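PDB 2YG9: DNA-3-methyladenine glycosidase II, putative from Deinococcus radiodurans, which is a putative DNA glycosidase, an all-helical member of the HhH-GPD superfamily of base excision DNA repair proteins. Local coordinates for residues A34-D39 against A198-Y203; A56-P61 against L164-R169. One frame throughout, in Å; residues are numbered along the deposited sequence. Where two conformers were deposited one is given.

Contact 1. Residues A34-D39 against A198-Y203; sequences AHLSRD and ARWAPY. With NI (nickel (II) ion), chain F.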
loop_
_atom_site.group_PDB
_atom_site.type_symbol
_atom_site.label_atom_id
_atom_site.label_comp_id
_atom_site.label_asym_id
_atom_site.label_seq_id
_atom_site.Cartn_x
_atom_site.Cartn_y
_atom_site.Cartn_z
ATOM N N ALA A 34 -7.252 -15.133 14.364
ATOM C CA ALA A 34 -6.962 -16.229 15.281
ATOM C C ALA A 34 -5.466 -16.410 15.339
ATOM O O ALA A 34 -4.919 -16.591 16.394
ATOM C CB ALA A 34 -7.618 -17.496 14.845
ATOM N N HIS A 35 -4.816 -16.380 14.176
ATOM C CA HIS A 35 -3.380 -16.547 14.119
ATOM C C HIS A 35 -2.673 -15.418 14.872
ATOM O O HIS A 35 -1.862 -15.690 15.748
ATOM C CB HIS A 35 -2.894 -16.665 12.671
ATOM C CG HIS A 35 -1.405 -16.691 12.550
ATOM N ND1 HIS A 35 -0.683 -17.861 12.427
ATOM C CD2 HIS A 35 -0.496 -15.688 12.572
ATOM C CE1 HIS A 35 0.607 -17.568 12.361
ATOM N NE2 HIS A 35 0.746 -16.256 12.477
ATOM N N LEU A 36 -3.012 -14.164 14.553
ATOM C CA LEU A 36 -2.400 -12.990 15.149
ATOM C C LEU A 36 -2.604 -12.956 16.665
ATOM O O LEU A 36 -1.694 -12.651 17.417
ATOM C CB LEU A 36 -2.964 -11.726 14.489
ATOM C CG LEU A 36 -2.618 -11.571 12.986
ATOM C CD1 LEU A 36 -3.386 -10.318 12.393
ATOM C CD2 LEU A 36 -1.064 -11.491 12.738
ATOM N N SER A 37 -3.803 -13.357 17.084
ATOM C CA SER A 37 -4.185 -13.403 18.475
ATOM C C SER A 37 -3.370 -14.375 19.300
ATOM O O SER A 37 -3.461 -14.328 20.499
ATOM C CB SER A 37 -5.662 -13.759 18.611
ATOM O OG SER A 37 -6.420 -12.650 18.210
ATOM N N ARG A 38 -2.595 -15.254 18.662
ATOM C CA ARG A 38 -1.668 -16.070 19.407
ATOM C C ARG A 38 -0.559 -15.251 20.080
ATOM O O ARG A 38 0.103 -15.722 20.994
ATOM C CB ARG A 38 -1.061 -17.130 18.504
ATOM C CG ARG A 38 -2.108 -18.127 18.076
ATOM C CD ARG A 38 -1.554 -19.037 17.111
ATOM N NE ARG A 38 -0.601 -19.889 17.787
ATOM C CZ ARG A 38 -0.242 -21.107 17.386
ATOM N NH1 ARG A 38 -0.749 -21.641 16.273
ATOM N NH2 ARG A 38 0.655 -21.772 18.111
ATOM N N ASP A 39 -0.333 -14.043 19.576
ATOM C CA ASP A 39 0.572 -13.087 20.159
ATOM C C ASP A 39 -0.341 -12.298 21.076
ATOM O O ASP A 39 -1.244 -11.635 20.615
ATOM C CB ASP A 39 1.185 -12.231 19.028
ATOM C CG ASP A 39 2.008 -11.058 19.513
ATOM O OD1 ASP A 39 2.064 -10.752 20.720
ATOM O OD2 ASP A 39 2.637 -10.420 18.631
ATOM N N ALA A 198 7.842 -11.702 12.056
ATOM C CA ALA A 198 7.853 -13.032 11.409
ATOM C C ALA A 198 6.748 -13.954 11.935
ATOM O O ALA A 198 6.197 -14.767 11.195
ATOM C CB ALA A 198 9.245 -13.703 11.621
ATOM N N ARG A 199 6.453 -13.837 13.222
ATOM C CA ARG A 199 5.425 -14.627 13.879
ATOM C C ARG A 199 4.043 -14.362 13.289
ATOM O O ARG A 199 3.168 -15.256 13.271
ATOM C CB ARG A 199 5.409 -14.303 15.365
ATOM C CG ARG A 199 4.446 -15.141 16.165
ATOM C CD ARG A 199 4.615 -14.899 17.618
ATOM N NE ARG A 199 3.715 -15.697 18.436
ATOM C CZ ARG A 199 3.712 -15.656 19.767
ATOM N NH1 ARG A 199 4.537 -14.845 20.405
ATOM N NH2 ARG A 199 2.872 -16.421 20.467
ATOM N N TRP A 200 3.846 -13.124 12.830
ATOM C CA TRP A 200 2.578 -12.727 12.240
ATOM C C TRP A 200 2.357 -13.300 10.878
ATOM O O TRP A 200 1.233 -13.423 10.465
ATOM C CB TRP A 200 2.470 -11.206 12.165
ATOM C CG TRP A 200 2.632 -10.518 13.488
ATOM C CD1 TRP A 200 2.463 -11.051 14.733
ATOM C CD2 TRP A 200 2.975 -9.148 13.683
ATOM N NE1 TRP A 200 2.693 -10.093 15.691
ATOM C CE2 TRP A 200 2.972 -8.908 15.077
ATOM C CE3 TRP A 200 3.247 -8.095 12.817
ATOM C CZ2 TRP A 200 3.273 -7.660 15.622
ATOM C CZ3 TRP A 200 3.524 -6.847 13.354
ATOM C CH2 TRP A 200 3.543 -6.647 14.750
ATOM N N ALA A 201 3.428 -13.654 10.175
ATOM C CA ALA A 201 3.313 -14.346 8.881
ATOM C C ALA A 201 2.416 -15.579 9.013
ATOM O O ALA A 201 2.505 -16.251 10.000
ATOM C CB ALA A 201 4.688 -14.737 8.400
ATOM N N PRO A 202 1.555 -15.866 8.019
ATOM C CA PRO A 202 1.344 -15.203 6.720
ATOM C C PRO A 202 0.307 -14.067 6.680
ATOM O O PRO A 202 -0.296 -13.823 5.603
ATOM C CB PRO A 202 0.854 -16.356 5.854
ATOM C CG PRO A 202 -0.039 -17.075 6.770
ATOM C CD PRO A 202 0.720 -17.076 8.109
ATOM N N TYR A 203 0.169 -13.338 7.800
ATOM C CA TYR A 203 -0.855 -12.289 7.939
ATOM C C TYR A 203 -0.221 -10.976 8.413
ATOM O O TYR A 203 -0.761 -10.271 9.223
ATOM C CB TYR A 203 -1.964 -12.736 8.908
ATOM C CG TYR A 203 -2.573 -14.089 8.558
ATOM C CD1 TYR A 203 -3.325 -14.258 7.402
ATOM C CD2 TYR A 203 -2.367 -15.208 9.388
ATOM C CE1 TYR A 203 -3.859 -15.510 7.063
ATOM C CE2 TYR A 203 -2.904 -16.441 9.062
ATOM C CZ TYR A 203 -3.650 -16.582 7.908
ATOM O OH TYR A 203 -4.222 -17.803 7.612
HETATM NI NI NI F . -1.662 -19.940 11.457
HETATM O O HOH W 1 0.988 -14.308 15.757
HETATM O O HOH W 2 1.606 -19.602 20.448
HETATM O O HOH W 3 -3.677 -19.599 10.090
HETATM O O HOH W 4 -0.298 -20.430 9.774
HETATM O O HOH W 5 -2.692 -20.134 13.617
HETATM O O HOH W 6 -2.173 -22.314 11.995
#
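His35 and Trp200 carry the two direct hydrogen bonds between the end of helix 30-36 with the turn after it and the end of helix 193-200, each from a ring N-H. His35 NE2 donates to Arg199 O at 2.7 Å; the acceptor lies 18° out of the imidazole plane. Trp200 NE1 meets Asp39 OD2 at 3.0 Å in an almost straight bond (176°), in the indole plane and on the anti lone pair of the carboxylate. Tyr188 OH also bonds that oxygen, while Asp39 OD1 caps Val41 N, so both oxygens of this buried aspartate, the N-cap of helix 40-49, are occupied.

The other imidazole nitrogen, His35 ND1, binds the nickel ion at 2.5 Å, alongside four waters. With NE2 donating its proton to a carbonyl, ND1 is left to offer a lone pair to the metal, and the ring's rotation is fixed from two ends. Water 3, a nickel ligand, is also hydrogen-bonded to Tyr203 OH.

Ring and methyl contacts lie beside these bonds. Tyr203 turns its edge to the imidazole face in an offset edge-to-face pair, centroids 5.3 Å apart. Leu36 CD2 rests 3.6 Å from Trp200 CB and also approaches Tyr203 CB, so one methyl of the leucine reaches the points where both aromatic side chains leave the backbone. In the conformer given, one of two, the Arg199 guanidinium lies with a face over Asp39 CA.

Two helix C-terminal ends and their following turns pack together here in an all-helical HhH-GPD protein, with nickel held at the side by His35, its one protein ligand in this chain.

Contact 2. Residues A56-P61 against L164-R169; sequences APTPDP and LFALAR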
loop_
_atom_site.group_PDB
_atom_site.type_symbol
_atom_site.label_atom_id
_atom_site.label_comp_id
_atom_site.label_asym_id
_atom_site.label_seq_id
_atom_site.Cartn_x
_atom_site.Cartn_y
_atom_site.Cartn_z
ATOM N N ALA A 56 -10.405 -5.783 -1.111
ATOM C CA ALA A 56 -10.530 -6.503 -2.372
ATOM C C ALA A 56 -9.393 -6.107 -3.279
ATOM O O ALA A 56 -9.095 -4.920 -3.430
ATOM C CB ALA A 56 -11.879 -6.164 -3.055
ATOM N N PRO A 57 -8.766 -7.084 -3.934
ATOM C CA PRO A 57 -7.687 -6.706 -4.820
ATOM C C PRO A 57 -8.251 -5.834 -5.977
ATOM O O PRO A 57 -9.340 -6.109 -6.459
ATOM C CB PRO A 57 -7.170 -8.039 -5.316
ATOM C CG PRO A 57 -8.355 -8.963 -5.231
ATOM C CD PRO A 57 -9.071 -8.520 -3.995
ATOM N N THR A 58 -7.543 -4.770 -6.363
ATOM C CA THR A 58 -8.026 -3.872 -7.417
ATOM C C THR A 58 -8.026 -4.555 -8.800
ATOM O O THR A 58 -7.071 -5.241 -9.198
ATOM C CB THR A 58 -7.187 -2.557 -7.515
ATOM O OG1 THR A 58 -7.801 -1.652 -8.459
ATOM C CG2 THR A 58 -5.748 -2.864 -7.923
ATOM N N PRO A 59 -9.068 -4.294 -9.578
ATOM C CA PRO A 59 -9.077 -4.767 -10.945
ATOM C C PRO A 59 -8.223 -3.864 -11.883
ATOM O O PRO A 59 -8.044 -4.204 -13.073
ATOM C CB PRO A 59 -10.535 -4.665 -11.314
ATOM C CG PRO A 59 -11.083 -3.606 -10.493
ATOM C CD PRO A 59 -10.293 -3.563 -9.230
ATOM N N ASP A 60 -7.742 -2.731 -11.352
ATOM C CA ASP A 60 -6.977 -1.732 -12.116
ATOM C C ASP A 60 -5.734 -1.270 -11.336
ATOM O O ASP A 60 -5.675 -0.153 -10.813
ATOM C CB ASP A 60 -7.855 -0.524 -12.416
ATOM C CG ASP A 60 -7.145 0.538 -13.288
ATOM O OD1 ASP A 60 -6.114 0.205 -13.945
ATOM O OD2 ASP A 60 -7.656 1.699 -13.295
ATOM N N PRO A 61 -4.743 -2.145 -11.240
ATOM C CA PRO A 61 -3.500 -1.813 -10.542
ATOM C C PRO A 61 -2.830 -0.499 -11.004
ATOM O O PRO A 61 -2.392 0.327 -10.163
ATOM C CB PRO A 61 -2.626 -3.026 -10.851
ATOM C CG PRO A 61 -3.576 -4.105 -11.018
ATOM C CD PRO A 61 -4.726 -3.538 -11.728
ATOM N N LEU A 164 -0.053 -3.956 -0.313
ATOM C CA LEU A 164 -0.953 -4.167 0.807
ATOM C C LEU A 164 -2.349 -3.614 0.533
ATOM O O LEU A 164 -3.351 -4.336 0.650
ATOM C CB LEU A 164 -0.355 -3.604 2.093
ATOM C CG LEU A 164 -0.953 -3.949 3.471
ATOM C CD1 LEU A 164 0.128 -3.566 4.512
ATOM C CD2 LEU A 164 -2.295 -3.228 3.783
ATOM N N PHE A 165 -2.419 -2.343 0.138
ATOM C CA PHE A 165 -3.682 -1.696 -0.029
ATOM C C PHE A 165 -4.308 -1.844 -1.411
ATOM O O PHE A 165 -5.533 -1.937 -1.479
ATOM C CB PHE A 165 -3.633 -0.229 0.355
ATOM C CG PHE A 165 -3.445 0.002 1.809
ATOM C CD1 PHE A 165 -4.510 -0.156 2.695
ATOM C CD2 PHE A 165 -2.216 0.360 2.310
ATOM C CE1 PHE A 165 -4.339 0.085 4.061
ATOM C CE2 PHE A 165 -2.051 0.603 3.661
ATOM C CZ PHE A 165 -3.100 0.443 4.530
ATOM N N ALA A 166 -3.538 -1.851 -2.491
ATOM C CA ALA A 166 -4.168 -1.942 -3.844
ATOM C C ALA A 166 -4.371 -3.396 -4.246
ATOM O O ALA A 166 -5.478 -3.819 -4.646
ATOM C CB ALA A 166 -3.343 -1.199 -4.918
ATOM N N LEU A 167 -3.321 -4.179 -4.101
ATOM C CA LEU A 167 -3.336 -5.554 -4.540
ATOM C C LEU A 167 -3.893 -6.470 -3.441
ATOM O O LEU A 167 -4.139 -7.638 -3.710
ATOM C CB LEU A 167 -1.934 -6.001 -4.975
ATOM C CG LEU A 167 -1.249 -5.137 -6.047
ATOM C CD1 LEU A 167 0.013 -5.776 -6.587
ATOM C CD2 LEU A 167 -2.235 -4.732 -7.161
ATOM N N ALA A 168 -4.120 -5.922 -2.238
ATOM C CA ALA A 168 -4.611 -6.717 -1.067
ATOM C C ALA A 168 -3.797 -7.972 -0.758
ATOM O O ALA A 168 -4.311 -9.008 -0.296
ATOM C CB ALA A 168 -6.102 -7.048 -1.232
ATOM N N ARG A 169 -2.491 -7.873 -0.941
ATOM C CA ARG A 169 -1.640 -8.970 -0.550
ATOM C C ARG A 169 -1.594 -9.093 0.962
ATOM O O ARG A 169 -1.554 -8.078 1.645
ATOM C CB ARG A 169 -0.277 -8.794 -1.122
ATOM C CG ARG A 169 -0.328 -8.675 -2.592
ATOM C CD ARG A 169 0.692 -9.453 -3.200
ATOM N NE ARG A 169 0.575 -9.501 -4.669
ATOM C CZ ARG A 169 1.545 -9.972 -5.456
ATOM N NH1 ARG A 169 2.702 -10.347 -4.922
ATOM N NH2 ARG A 169 1.384 -10.011 -6.771
HETATM O O HOH W 7 -7.961 -2.500 -2.613
#
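This is a loop-to-helix-end contact: the proline-rich segment 56-61, leading into helix 61-71, lies against the C-terminal end of helix 156-166, and the centre of the contact is about 8 Å from the centre of the chain. One direct hydrogen bond anchors it, from Thr58 N to Ala166 O at 2.8 Å, with the donor nearly along the C=O axis (161°). The carbonyl lies near the end of helix 156-166, and the loop supplies the N-H.

Beside this bond, water 7 lies between Ala56 O and Phe165 O, within hydrogen-bonding distance of both.

Side chains pack beside the bond. Thr58 CG2 sits 3.4 Å from Ala166 O, while OG1, anti to the backbone N (chi1 -173°), accepts from Asp60 N at 3.1 Å. A threonine thus serves twice, its methyl facing the helix end and its hydroxyl folding its own loop. Leu167 CD2 reaches Thr58 CG2 and Pro61 CB, both at 4.1 Å, and Phe162 touches both Leu167 and Pro61. Ala168, which has positive phi, points its small CB at the Pro57 backbone, and Pro57 CB touches Leu167 O. The rings of Pro57 and Pro61 restrict the backbone and offer apolar carbons to the other segment.

Thr58 OG1 closes an ST turn, and Asp60 is the N-cap of helix 61-71: a helix-start loop docked on another helix's C-terminus within the HhH-GPD fold.

How the contacts relate
From the N terminus, the chain passes first through 34-39 at the end of helix 30-36, then through helix 40-49 to the loop 56-61. About a hundred residues later, 64 of them helical, it returns at 164-169 and closes contact 2; after helix 178-187, the end of helix 193-200 closes contact 1 at 198-203. Contact 2 is therefore nested within the loop of contact 1. The two lie apart, with centres 22 Å from each other and nearest atoms about 7 Å apart. Contact 1 joins the N-terminal helices to the helices near the C terminus, whereas contact 2 joins the loop entering helix 61-71 to the end of helix 156-166.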